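Local coordinates for enhancer of mRNA-decapping protein 4 homolog (Drosophila melanogaster, PDB 2VXG) that takes part in mRNA degradation, apparently in decapping, is required to silence a subset of endogenous miRNA targets, and is represented here by its C-terminal domain, at residues E81-I86 against R125-A130. Numbering follows the deposited sequence.
Sequences EALLAI and RLLMKA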
loop_
_atom_site.group_PDB
_atom_site.type_symbol
_atom_site.label_atom_id
_atom_site.label_comp_id
_atom_site.label_asym_id
_atom_site.label_seq_id
_atom_site.Cartn_x
_atom_site.Cartn_y
_atom_site.Cartn_z
ATOM N N GLU A 81 0.953 -7.355 -1.578
ATOM C CA GLU A 81 -0.457 -7.762 -1.690
ATOM C C GLU A 81 -1.285 -6.762 -2.436
ATOM O O GLU A 81 -2.087 -7.150 -3.264
ATOM C CB GLU A 81 -1.111 -8.010 -0.344
ATOM C CG GLU A 81 -0.509 -9.122 0.446
ATOM C CD GLU A 81 -0.838 -10.514 0.009
ATOM O OE1 GLU A 81 -1.641 -10.763 -0.933
ATOM O OE2 GLU A 81 -0.262 -11.407 0.665
ATOM N N ALA A 82 -1.059 -5.469 -2.200
ATOM C CA ALA A 82 -1.831 -4.467 -2.911
ATOM C C ALA A 82 -1.572 -4.533 -4.404
ATOM O O ALA A 82 -2.509 -4.463 -5.209
ATOM C CB ALA A 82 -1.592 -3.056 -2.347
ATOM N N LEU A 83 -0.310 -4.680 -4.813
ATOM C CA LEU A 83 -0.015 -4.834 -6.244
ATOM C C LEU A 83 -0.718 -6.064 -6.827
ATOM O O LEU A 83 -1.309 -6.008 -7.912
ATOM C CB LEU A 83 1.513 -4.945 -6.479
ATOM C CG LEU A 83 2.092 -5.188 -7.879
ATOM C CD1 LEU A 83 1.974 -3.916 -8.719
ATOM C CD2 LEU A 83 3.575 -5.588 -7.814
ATOM N N LEU A 84 -0.620 -7.188 -6.133
ATOM C CA LEU A 84 -1.259 -8.443 -6.603
ATOM C C LEU A 84 -2.771 -8.325 -6.694
ATOM O O LEU A 84 -3.374 -9.059 -7.440
ATOM C CB LEU A 84 -0.891 -9.620 -5.709
ATOM C CG LEU A 84 0.583 -10.059 -5.682
ATOM C CD1 LEU A 84 0.762 -11.161 -4.686
ATOM C CD2 LEU A 84 1.066 -10.524 -7.085
ATOM N N ALA A 85 -3.363 -7.407 -5.925
ATOM C CA ALA A 85 -4.825 -7.164 -5.949
ATOM C C ALA A 85 -5.300 -6.163 -7.002
ATOM O O ALA A 85 -6.528 -6.013 -7.218
ATOM C CB ALA A 85 -5.302 -6.708 -4.574
ATOM N N ILE A 86 -4.373 -5.456 -7.643
ATOM C CA ILE A 86 -4.730 -4.571 -8.756
ATOM C C ILE A 86 -5.493 -5.336 -9.848
ATOM O O ILE A 86 -5.012 -6.345 -10.387
ATOM C CB ILE A 86 -3.503 -3.928 -9.417
ATOM C CG1 ILE A 86 -2.787 -2.961 -8.493
ATOM C CG2 ILE A 86 -3.895 -3.141 -10.684
ATOM C CD1 ILE A 86 -1.560 -2.291 -9.196
ATOM N N ARG A 125 13.520 -5.194 -5.106
ATOM C CA ARG A 125 14.003 -5.471 -6.447
ATOM C C ARG A 125 13.071 -6.443 -7.189
ATOM O O ARG A 125 12.783 -6.250 -8.362
ATOM C CB ARG A 125 15.443 -5.982 -6.436
ATOM C CG ARG A 125 16.492 -4.931 -5.983
ATOM C CD ARG A 125 17.873 -5.633 -5.913
ATOM N NE ARG A 125 18.386 -5.872 -7.254
ATOM C CZ ARG A 125 19.106 -6.926 -7.638
ATOM N NH1 ARG A 125 19.438 -7.887 -6.785
ATOM N NH2 ARG A 125 19.491 -7.023 -8.911
ATOM N N LEU A 126 12.546 -7.426 -6.477
ATOM C CA LEU A 126 11.614 -8.350 -7.078
ATOM C C LEU A 126 10.310 -7.624 -7.411
ATOM O O LEU A 126 9.685 -7.893 -8.443
ATOM C CB LEU A 126 11.290 -9.499 -6.100
ATOM C CG LEU A 126 10.283 -10.517 -6.643
ATOM C CD1 LEU A 126 10.881 -11.223 -7.828
ATOM C CD2 LEU A 126 9.904 -11.490 -5.535
ATOM N N LEU A 127 9.857 -6.767 -6.507
ATOM C CA LEU A 127 8.679 -5.985 -6.768
ATOM C C LEU A 127 8.793 -5.150 -8.051
ATOM O O LEU A 127 7.812 -5.068 -8.790
ATOM C CB LEU A 127 8.260 -5.170 -5.538
ATOM C CG LEU A 127 6.958 -4.334 -5.614
ATOM C CD1 LEU A 127 5.662 -5.100 -5.340
ATOM C CD2 LEU A 127 7.036 -3.120 -4.648
ATOM N N MET A 128 9.969 -4.554 -8.301
ATOM C CA MET A 128 10.246 -3.744 -9.480
ATOM C C MET A 128 10.141 -4.575 -10.777
ATOM O O MET A 128 9.573 -4.124 -11.773
ATOM C CB MET A 128 11.624 -3.089 -9.336
ATOM C CG MET A 128 11.695 -2.026 -8.253
ATOM S SD MET A 128 13.358 -1.498 -7.846
ATOM C CE MET A 128 13.711 -2.302 -6.298
ATOM N N LYS A 129 10.577 -5.831 -10.730
ATOM C CA LYS A 129 10.305 -6.781 -11.860
ATOM C C LYS A 129 8.817 -7.081 -12.081
ATOM O O LYS A 129 8.330 -7.122 -13.223
ATOM C CB LYS A 129 11.015 -8.113 -11.660
ATOM C CG LYS A 129 12.479 -8.070 -11.767
ATOM C CD LYS A 129 12.996 -7.829 -13.190
ATOM C CE LYS A 129 14.465 -7.408 -13.134
ATOM N NZ LYS A 129 15.121 -7.439 -14.461
ATOM N N ALA A 130 8.094 -7.312 -10.996
ATOM C CA ALA A 130 6.672 -7.578 -11.071
ATOM C C ALA A 130 5.924 -6.395 -11.669
ATOM O O ALA A 130 4.977 -6.588 -12.428
ATOM C CB ALA A 130 6.117 -7.865 -9.696
#
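L83 reaches from helix 73-85 to L127 and A130 on helix 121-134, and within 81-86 this leucine makes the contact. One methyl does the work: L83 CD2 sits 3.3 Å from L127 CD1, closer than carbons usually pack, and 3.9 Å from A130 CB. L127 and A130 are three residues apart, so they present neighbouring points on one face of their helix, and the L83 methyl meets both.

The two leucines come at each other from opposite sides and slide past one another, with one methyl of each making the touch. In L83 the first torsion (177°) puts CG opposite the backbone nitrogen, which carries the branch outward across the gap. L127 has the same chain shape, but its CB leaves the backbone obliquely to the other helix, and the branch beyond it brings CD1 round to L83. A130 offers only its CB, which points at the other helix. The backbones stay well apart, the nearest CA atoms being those of L83 and A130 at 8.7 Å.

All of this is apolar packing, and the small buried area, 114 Å² over both sides, fits so few atoms. L127 also packs on Q76, L79 and N80, one to two turns earlier in helix 73-85, while L83 goes on to Y134. On its far face helix 121-134 places M128 on Y105, C108 and I112 of helix 91-114.

The contact thus joins helix 73-85 to helix 121-134 inside the all-helical C-terminal domain of Ge-1, whose sequence family is placed in the TPR clan, consistent with an array of packed helices.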